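Local coordinates for protein DNA gyrase, B subunit, truncated (Myxococcus xanthus, PDB 3CWV) that probably takes part, as the ATP-binding subunit of a type II topoisomerase, in ATP-dependent breakage, passage and rejoining of double-stranded DNA, at residues F37-A42 against R176-L181; V54-G59 against A172-R177; R277-K282 against E342-H347. All coordinates share one frame; numbering follows the deposited sequence.

Contact 1 (F37-A42 against R176-L181); sequences FLLDVA and RRCNEL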
loop_
_atom_site.group_PDB
_atom_site.type_symbol
_atom_site.label_atom_id
_atom_site.label_comp_id
_atom_site.label_asym_id
_atom_site.label_seq_id
_atom_site.Cartn_x
_atom_site.Cartn_y
_atom_site.Cartn_z
ATOM N N PHE A 37 -2.022 -2.822 -8.970
ATOM C CA PHE A 37 -0.964 -2.008 -9.610
ATOM C C PHE A 37 -1.361 -0.522 -9.642
ATOM O O PHE A 37 -0.524 0.376 -9.407
ATOM C CB PHE A 37 -0.627 -2.480 -11.043
ATOM C CG PHE A 37 -0.072 -3.908 -11.145
ATOM C CD1 PHE A 37 0.624 -4.489 -10.099
ATOM C CD2 PHE A 37 -0.222 -4.622 -12.336
ATOM C CE1 PHE A 37 1.172 -5.809 -10.228
ATOM C CE2 PHE A 37 0.303 -5.913 -12.473
ATOM C CZ PHE A 37 1.002 -6.506 -11.417
ATOM N N LEU A 38 -2.616 -0.241 -9.995
ATOM C CA LEU A 38 -3.128 1.157 -9.928
ATOM C C LEU A 38 -3.081 1.758 -8.519
ATOM O O LEU A 38 -2.588 2.878 -8.318
ATOM C CB LEU A 38 -4.544 1.276 -10.511
ATOM C CG LEU A 38 -4.684 1.607 -11.988
ATOM C CD1 LEU A 38 -6.162 1.534 -12.356
ATOM C CD2 LEU A 38 -4.121 3.038 -12.316
ATOM N N LEU A 39 -3.640 1.061 -7.540
ATOM C CA LEU A 39 -3.533 1.481 -6.137
ATOM C C LEU A 39 -2.087 1.730 -5.673
ATOM O O LEU A 39 -1.825 2.685 -4.918
ATOM C CB LEU A 39 -4.207 0.440 -5.204
ATOM C CG LEU A 39 -5.737 0.412 -5.391
ATOM C CD1 LEU A 39 -6.350 -0.800 -4.653
ATOM C CD2 LEU A 39 -6.341 1.697 -4.894
ATOM N N ASP A 40 -1.147 0.894 -6.133
ATOM C CA ASP A 40 0.275 1.087 -5.791
ATOM C C ASP A 40 0.836 2.418 -6.367
ATOM O O ASP A 40 1.702 3.066 -5.749
ATOM C CB ASP A 40 1.135 -0.069 -6.288
ATOM C CG ASP A 40 0.952 -1.383 -5.475
ATOM O OD1 ASP A 40 0.330 -1.387 -4.391
ATOM O OD2 ASP A 40 1.451 -2.425 -5.964
ATOM N N VAL A 41 0.390 2.785 -7.569
ATOM C CA VAL A 41 0.728 4.097 -8.149
ATOM C C VAL A 41 0.301 5.246 -7.217
ATOM O O VAL A 41 1.090 6.164 -6.924
ATOM C CB VAL A 41 0.063 4.328 -9.540
ATOM C CG1 VAL A 41 0.382 5.750 -10.032
ATOM C CG2 VAL A 41 0.571 3.344 -10.559
ATOM N N ALA A 42 -0.948 5.186 -6.754
ATOM C CA ALA A 42 -1.514 6.194 -5.852
ATOM C C ALA A 42 -0.767 6.198 -4.514
ATOM O O ALA A 42 -0.461 7.258 -3.976
ATOM C CB ALA A 42 -3.038 5.925 -5.629
ATOM N N ARG A 176 -11.204 -3.858 1.069
ATOM C CA ARG A 176 -10.171 -4.112 2.077
ATOM C C ARG A 176 -8.812 -3.521 1.699
ATOM O O ARG A 176 -8.116 -3.012 2.556
ATOM C CB ARG A 176 -10.021 -5.607 2.375
ATOM C CG ARG A 176 -11.081 -6.152 3.334
ATOM C CD ARG A 176 -10.737 -7.553 3.802
ATOM N NE ARG A 176 -10.776 -8.512 2.699
ATOM C CZ ARG A 176 -11.883 -9.114 2.269
ATOM N NH1 ARG A 176 -13.047 -8.855 2.847
ATOM N NH2 ARG A 176 -11.825 -9.969 1.258
ATOM N N ARG A 177 -8.422 -3.598 0.429
ATOM C CA ARG A 177 -7.128 -3.043 0.019
ATOM C C ARG A 177 -7.155 -1.517 0.131
ATOM O O ARG A 177 -6.146 -0.876 0.456
ATOM C CB ARG A 177 -6.763 -3.487 -1.403
ATOM C CG ARG A 177 -5.479 -2.887 -1.978
ATOM C CD ARG A 177 -4.192 -3.416 -1.333
ATOM N NE ARG A 177 -4.063 -4.870 -1.461
ATOM C CZ ARG A 177 -3.093 -5.511 -2.119
ATOM N NH1 ARG A 177 -2.104 -4.853 -2.737
ATOM N NH2 ARG A 177 -3.110 -6.837 -2.140
ATOM N N CYS A 178 -8.308 -0.931 -0.131
ATOM C CA CYS A 178 -8.445 0.514 -0.007
ATOM C C CYS A 178 -8.296 0.947 1.466
ATOM O O CYS A 178 -7.633 1.939 1.780
ATOM C CB CYS A 178 -9.792 0.963 -0.555
ATOM S SG CYS A 178 -9.939 0.961 -2.356
ATOM N N ASN A 179 -8.929 0.190 2.360
ATOM C CA ASN A 179 -8.837 0.438 3.796
ATOM C C ASN A 179 -7.373 0.377 4.265
ATOM O O ASN A 179 -6.927 1.255 5.016
ATOM C CB ASN A 179 -9.740 -0.578 4.526
ATOM C CG ASN A 179 -9.958 -0.257 6.007
ATOM O OD1 ASN A 179 -9.358 0.665 6.597
ATOM N ND2 ASN A 179 -10.812 -1.059 6.626
ATOM N N GLU A 180 -6.628 -0.636 3.807
ATOM C CA GLU A 180 -5.212 -0.768 4.124
ATOM C C GLU A 180 -4.414 0.418 3.632
ATOM O O GLU A 180 -3.536 0.897 4.324
ATOM C CB GLU A 180 -4.608 -1.967 3.424
ATOM C CG GLU A 180 -5.094 -3.281 3.883
ATOM C CD GLU A 180 -4.408 -4.398 3.126
ATOM O OE1 GLU A 180 -3.539 -4.109 2.255
ATOM O OE2 GLU A 180 -4.744 -5.563 3.397
ATOM N N LEU A 181 -4.674 0.839 2.398
ATOM C CA LEU A 181 -3.979 1.980 1.812
ATOM C C LEU A 181 -4.172 3.274 2.651
ATOM O O LEU A 181 -3.208 4.015 2.896
ATOM C CB LEU A 181 -4.444 2.185 0.368
ATOM C CG LEU A 181 -4.035 3.474 -0.348
ATOM C CD1 LEU A 181 -2.518 3.537 -0.526
ATOM C CD2 LEU A 181 -4.741 3.618 -1.695
#
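R177, whose CG meets L39, ends in a flat guanidinium group. The ring of Y36 makes a cation-pi contact with it. OE1 of E180, one turn on, lies well out of the guanidinium plane, 3.8 Å from NE of R177. No N-H points at this oxygen, so the pairing is long and rests on charge alone. The carboxylate of D40 comes near as well, with OD1 4.5 Å from NH1 of R177. That is too far for a salt bridge, but it may still steady the positive charge. Alongside it the packing is apolar. CD1 of L39 lies 3.5 Å from CG of R177, because CG is anti to the backbone N (chi1 176°) and the chain bends only beyond it. The other branch of L39 turns to L181, with CD2 of L39 4.1 Å from CD2 of L181. It also comes loosely to C178. The two segments run nearly parallel, at 15°, and their axes come no closer than 11.3 Å. L39 fills the gap together with R177 and L181, and also touches L66 of strand 64-70. Two near-parallel helices on one sheet face fit the alpha/beta sandwich of the GHKL ATPase fold.

Contact 2 (V54-G59 against A172-R177); sequences VVLEVG and ARLSRR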
loop_
_atom_site.group_PDB
_atom_site.type_symbol
_atom_site.label_atom_id
_atom_site.label_comp_id
_atom_site.label_asym_id
_atom_site.label_seq_id
_atom_site.Cartn_x
_atom_site.Cartn_y
_atom_site.Cartn_z
ATOM N N VAL A 54 -7.724 9.586 -3.300
ATOM C CA VAL A 54 -7.738 8.457 -4.236
ATOM C C VAL A 54 -9.151 7.886 -4.228
ATOM O O VAL A 54 -9.697 7.606 -3.147
ATOM C CB VAL A 54 -6.764 7.318 -3.763
ATOM C CG1 VAL A 54 -6.841 6.099 -4.720
ATOM C CG2 VAL A 54 -5.352 7.821 -3.655
ATOM N N VAL A 55 -9.746 7.730 -5.406
ATOM C CA VAL A 55 -11.071 7.114 -5.555
ATOM C C VAL A 55 -11.000 5.905 -6.491
ATOM O O VAL A 55 -10.594 6.031 -7.642
ATOM C CB VAL A 55 -12.073 8.087 -6.151
ATOM C CG1 VAL A 55 -13.504 7.468 -6.148
ATOM C CG2 VAL A 55 -12.060 9.394 -5.344
ATOM N N LEU A 56 -11.423 4.747 -5.994
ATOM C CA LEU A 56 -11.491 3.531 -6.788
ATOM C C LEU A 56 -12.966 3.222 -7.062
ATOM O O LEU A 56 -13.817 3.205 -6.151
ATOM C CB LEU A 56 -10.813 2.365 -6.056
ATOM C CG LEU A 56 -10.897 1.025 -6.786
ATOM C CD1 LEU A 56 -10.044 1.116 -8.071
ATOM C CD2 LEU A 56 -10.427 -0.152 -5.932
ATOM N N GLU A 57 -13.271 2.961 -8.317
ATOM C CA GLU A 57 -14.657 2.771 -8.720
ATOM C C GLU A 57 -14.766 1.489 -9.532
ATOM O O GLU A 57 -14.012 1.267 -10.488
ATOM C CB GLU A 57 -15.077 3.980 -9.540
ATOM C CG GLU A 57 -16.512 4.132 -9.846
ATOM C CD GLU A 57 -16.765 5.489 -10.487
ATOM O OE1 GLU A 57 -16.879 5.553 -11.733
ATOM O OE2 GLU A 57 -16.807 6.494 -9.741
ATOM N N VAL A 58 -15.691 0.623 -9.128
ATOM C CA VAL A 58 -15.983 -0.602 -9.880
ATOM C C VAL A 58 -17.383 -0.452 -10.490
ATOM O O VAL A 58 -18.326 -0.052 -9.814
ATOM C CB VAL A 58 -15.902 -1.869 -8.984
ATOM C CG1 VAL A 58 -15.987 -3.139 -9.824
ATOM C CG2 VAL A 58 -14.624 -1.864 -8.209
ATOM N N GLY A 59 -17.493 -0.712 -11.777
ATOM C CA GLY A 59 -18.772 -0.601 -12.451
ATOM C C GLY A 59 -19.341 -1.985 -12.668
ATOM O O GLY A 59 -18.636 -2.990 -12.502
ATOM N N ALA A 172 -15.373 -6.948 -2.091
ATOM C CA ALA A 172 -14.918 -6.999 -0.700
ATOM C C ALA A 172 -13.406 -6.935 -0.568
ATOM O O ALA A 172 -12.879 -6.232 0.314
ATOM C CB ALA A 172 -15.457 -8.268 0.006
ATOM N N ARG A 173 -12.679 -7.689 -1.394
ATOM C CA ARG A 173 -11.216 -7.635 -1.280
ATOM C C ARG A 173 -10.616 -6.311 -1.793
ATOM O O ARG A 173 -9.631 -5.831 -1.249
ATOM C CB ARG A 173 -10.540 -8.865 -1.907
ATOM C CG ARG A 173 -10.015 -8.700 -3.281
ATOM C CD ARG A 173 -9.237 -9.933 -3.688
ATOM N NE ARG A 173 -10.096 -11.112 -3.659
ATOM C CZ ARG A 173 -9.883 -12.218 -4.368
ATOM N NH1 ARG A 173 -8.812 -12.319 -5.148
ATOM N NH2 ARG A 173 -10.747 -13.223 -4.296
ATOM N N LEU A 174 -11.221 -5.725 -2.821
ATOM C CA LEU A 174 -10.841 -4.384 -3.278
ATOM C C LEU A 174 -11.085 -3.314 -2.201
ATOM O O LEU A 174 -10.196 -2.485 -1.953
ATOM C CB LEU A 174 -11.522 -4.024 -4.612
ATOM C CG LEU A 174 -11.175 -4.894 -5.839
ATOM C CD1 LEU A 174 -11.829 -4.275 -7.049
ATOM C CD2 LEU A 174 -9.636 -5.067 -6.046
ATOM N N SER A 175 -12.252 -3.336 -1.537
ATOM C CA SER A 175 -12.513 -2.422 -0.399
ATOM C C SER A 175 -11.522 -2.608 0.728
ATOM O O SER A 175 -11.047 -1.623 1.297
ATOM C CB SER A 175 -13.934 -2.549 0.193
ATOM O OG SER A 175 -14.884 -2.761 -0.819
ATOM N N ARG A 176 -11.204 -3.858 1.069
ATOM C CA ARG A 176 -10.171 -4.112 2.077
ATOM C C ARG A 176 -8.812 -3.521 1.699
ATOM O O ARG A 176 -8.116 -3.012 2.556
ATOM C CB ARG A 176 -10.021 -5.607 2.375
ATOM C CG ARG A 176 -11.081 -6.152 3.334
ATOM C CD ARG A 176 -10.737 -7.553 3.802
ATOM N NE ARG A 176 -10.776 -8.512 2.699
ATOM C CZ ARG A 176 -11.883 -9.114 2.269
ATOM N NH1 ARG A 176 -13.047 -8.855 2.847
ATOM N NH2 ARG A 176 -11.825 -9.969 1.258
ATOM N N ARG A 177 -8.422 -3.598 0.429
ATOM C CA ARG A 177 -7.128 -3.043 0.019
ATOM C C ARG A 177 -7.155 -1.517 0.131
ATOM O O ARG A 177 -6.146 -0.876 0.456
ATOM C CB ARG A 177 -6.763 -3.487 -1.403
ATOM C CG ARG A 177 -5.479 -2.887 -1.978
ATOM C CD ARG A 177 -4.192 -3.416 -1.333
ATOM N NE ARG A 177 -4.063 -4.870 -1.461
ATOM C CZ ARG A 177 -3.093 -5.511 -2.119
ATOM N NH1 ARG A 177 -2.104 -4.853 -2.737
ATOM N NH2 ARG A 177 -3.110 -6.837 -2.140
#
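L56 on strand 54-58 and L174 on helix 172-177 bring the two backbones nearest, with their CA atoms 8.7 Å apart, so side chains alone bridge the gap. L174 is the one helix residue that makes the contact. Its CB bond is directed at the strand. A chi1 of -63° sets CG anti to the carbonyl carbon, and with chi2 extended CD1 comes to V58. There CD1 of L174 meets CG2 of V58 at 3.9 Å, and the two side chains cross at about a right angle. L56 approaches the base of the same leucine, with its CD2 4.2 Å from CB of L174. V58 and L56 stand two positions apart on the strand, so both face the helix. All three residues are buried, and no hydrogen bond joins the segments.

The topology is that of a beta-alpha-beta crossover. Helix 171-184 links strand 151-159 to the parallel strand 189-194 and passes over strand 53-58, which pairs with 189-194. This agrees with the layered ATPase domain of GyrB proteins, where helices pack on one face of a mixed sheet. F192 of strand 189-194 touches L56, V58 and L174 and so widens the apolar patch, and L174 also reaches F169 in the loop before the helix.

The other helix side chains point elsewhere. R176 folds back along its own helix, and O of A172 lies 3.6 Å above the guanidinium plane, over its centre. The partial negative charge of this carbonyl may favour that position. R173 makes a salt bridge to E28 through NH2, which ties helix 171-184 to helix 28-47.

Contact 3 (R277-K282 against E342-H347); sequences RGALAK and ELLREH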
loop_
_atom_site.group_PDB
_atom_site.type_symbol
_atom_site.label_atom_id
_atom_site.label_comp_id
_atom_site.label_asym_id
_atom_site.label_seq_id
_atom_site.Cartn_x
_atom_site.Cartn_y
_atom_site.Cartn_z
ATOM N N ARG A 277 11.270 -7.691 23.115
ATOM C CA ARG A 277 11.781 -8.808 23.910
ATOM C C ARG A 277 12.926 -8.373 24.817
ATOM O O ARG A 277 13.068 -8.886 25.929
ATOM C CB ARG A 277 12.253 -9.938 23.000
ATOM C CG ARG A 277 11.141 -10.751 22.381
ATOM C CD ARG A 277 11.733 -11.878 21.557
ATOM N NE ARG A 277 12.549 -12.744 22.407
ATOM C CZ ARG A 277 13.396 -13.665 21.962
ATOM N NH1 ARG A 277 13.548 -13.860 20.660
ATOM N NH2 ARG A 277 14.093 -14.395 22.827
ATOM N N GLY A 278 13.727 -7.423 24.333
ATOM C CA GLY A 278 14.848 -6.867 25.064
ATOM C C GLY A 278 14.470 -5.882 26.161
ATOM O O GLY A 278 15.158 -5.791 27.190
ATOM N N ALA A 279 13.403 -5.120 25.926
ATOM C CA ALA A 279 12.879 -4.194 26.910
ATOM C C ALA A 279 12.299 -4.995 28.065
ATOM O O ALA A 279 12.535 -4.667 29.220
ATOM C CB ALA A 279 11.815 -3.290 26.291
ATOM N N LEU A 280 11.568 -6.057 27.744
ATOM C CA LEU A 280 10.993 -6.929 28.761
ATOM C C LEU A 280 12.068 -7.630 29.586
ATOM O O LEU A 280 12.014 -7.610 30.813
ATOM C CB LEU A 280 10.042 -7.951 28.137
ATOM C CG LEU A 280 8.806 -7.339 27.475
ATOM C CD1 LEU A 280 8.017 -8.410 26.791
ATOM C CD2 LEU A 280 7.944 -6.592 28.478
ATOM N N ALA A 281 13.040 -8.235 28.906
ATOM C CA ALA A 281 14.199 -8.851 29.564
ATOM C C ALA A 281 14.819 -7.930 30.611
ATOM O O ALA A 281 15.019 -8.328 31.762
ATOM C CB ALA A 281 15.241 -9.268 28.537
ATOM N N LYS A 282 15.103 -6.694 30.231
ATOM C CA LYS A 282 15.737 -5.760 31.144
ATOM C C LYS A 282 14.845 -5.402 32.342
ATOM O O LYS A 282 15.304 -5.402 33.490
ATOM C CB LYS A 282 16.175 -4.505 30.396
ATOM C CG LYS A 282 17.162 -4.789 29.257
ATOM C CD LYS A 282 18.104 -3.623 29.032
ATOM C CE LYS A 282 19.258 -4.020 28.100
ATOM N NZ LYS A 282 20.310 -2.970 28.058
ATOM N N GLU A 342 11.078 2.821 28.739
ATOM C CA GLU A 342 10.412 3.930 29.404
ATOM C C GLU A 342 8.890 3.827 29.317
ATOM O O GLU A 342 8.182 3.943 30.321
ATOM C CB GLU A 342 10.881 5.246 28.812
ATOM C CG GLU A 342 10.139 6.472 29.338
ATOM C CD GLU A 342 10.565 6.916 30.754
ATOM O OE1 GLU A 342 10.261 8.077 31.121
ATOM O OE2 GLU A 342 11.195 6.123 31.498
ATOM N N LEU A 343 8.394 3.586 28.106
ATOM C CA LEU A 343 6.968 3.478 27.851
ATOM C C LEU A 343 6.299 2.431 28.715
ATOM O O LEU A 343 5.177 2.641 29.202
ATOM C CB LEU A 343 6.760 3.107 26.379
ATOM C CG LEU A 343 5.438 2.630 25.820
ATOM C CD1 LEU A 343 5.483 2.960 24.345
ATOM C CD2 LEU A 343 5.219 1.151 26.023
ATOM N N LEU A 344 6.962 1.289 28.870
ATOM C CA LEU A 344 6.334 0.142 29.499
ATOM C C LEU A 344 6.304 0.264 31.029
ATOM O O LEU A 344 5.587 -0.480 31.689
ATOM C CB LEU A 344 7.008 -1.172 29.075
ATOM C CG LEU A 344 6.767 -1.754 27.660
ATOM C CD1 LEU A 344 7.728 -2.897 27.334
ATOM C CD2 LEU A 344 5.330 -2.224 27.476
ATOM N N ARG A 345 7.063 1.208 31.576
ATOM C CA ARG A 345 7.154 1.368 33.030
ATOM C C ARG A 345 5.758 1.484 33.620
ATOM O O ARG A 345 5.341 0.644 34.432
ATOM C CB ARG A 345 7.994 2.595 33.409
ATOM C CG ARG A 345 9.498 2.360 33.310
ATOM C CD ARG A 345 10.304 3.617 33.624
ATOM N NE ARG A 345 11.744 3.409 33.435
ATOM C CZ ARG A 345 12.493 2.595 34.183
ATOM N NH1 ARG A 345 11.947 1.891 35.179
ATOM N NH2 ARG A 345 13.793 2.477 33.934
ATOM N N GLU A 346 5.037 2.508 33.165
ATOM C CA GLU A 346 3.697 2.820 33.682
ATOM C C GLU A 346 2.561 2.431 32.727
ATOM O O GLU A 346 1.458 2.980 32.817
ATOM C CB GLU A 346 3.605 4.310 34.023
ATOM C CG GLU A 346 4.475 4.721 35.202
ATOM C CD GLU A 346 4.090 4.019 36.498
ATOM O OE1 GLU A 346 2.929 4.182 36.955
ATOM O OE2 GLU A 346 4.957 3.315 37.067
ATOM N N HIS A 347 2.837 1.488 31.823
ATOM C CA HIS A 347 1.847 1.009 30.856
ATOM C C HIS A 347 1.025 -0.114 31.469
ATOM O O HIS A 347 1.584 -1.000 32.109
ATOM C CB HIS A 347 2.532 0.484 29.584
ATOM C CG HIS A 347 1.600 0.301 28.426
ATOM N ND1 HIS A 347 0.863 -0.849 28.233
ATOM C CD2 HIS A 347 1.289 1.122 27.397
ATOM C CE1 HIS A 347 0.140 -0.726 27.135
ATOM N NE2 HIS A 347 0.369 0.467 26.618
#
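L344 meets A279 and L280 through a single methyl, CD1, and the contact between the segments is wholly apolar. CD1 of L344 lies 3.9 Å from CD2 of L280 and 4.2 Å from CB of A279. The side chains of L344 and L280 cross at about a right angle. In L344, CG is anti to the carbonyl carbon (chi1 -74°), which sends the branch across to helix 267-284. The CB bond of A279 is directed at the partner. That of L280 is not, but the end of its side chain swings nearer and closes on L344. The nearest CA atoms, those of A279 and L344, are 8.3 Å apart.

The charged pairing stays within one segment. NE of R345 forms a salt bridge with OE2 of E342 at 3.4 Å, one turn apart, on an exposed side of helix 328-345.

Hydrogen bonds gather around H347. N of H347 makes a weak bond of 3.4 Å to O of L344. ND1 of H347 caps N of V349, and OG1 of T350 is bonded to O of L344 and O of H347.

In the fold, L344 also touches L276 and L283. With A279 and L280 these frame one hole on helix 267-284, so L344 is a knob in that hole. L343 packs instead on V228 and F230, so helix 328-345 packs on both helix 267-284 and strand 228-234, an outermost strand of its sheet, in a region assigned to the S5-like transducer family.

How the contacts relate
All three contacts are buried and apolar between their segments, but their places differ. Contact 1 lies near the centre of the chain, contact 2 further out at about 13 Å, and contact 3 about 31 Å out. Contacts 1 and 2 both use helix 171-184, one against helix 28-47 and the other against strand 53-58. They touch directly, C178 on L56 and A42 on V54. Contact 3 joins two other helices, with its centre about 35 Å from that of contact 1. In contact 1 opposite charges, D40 and R177, also come near each other across the segments. In contact 3 the ion pair stays on one helix, and contact 2 has no charge pair between its segments.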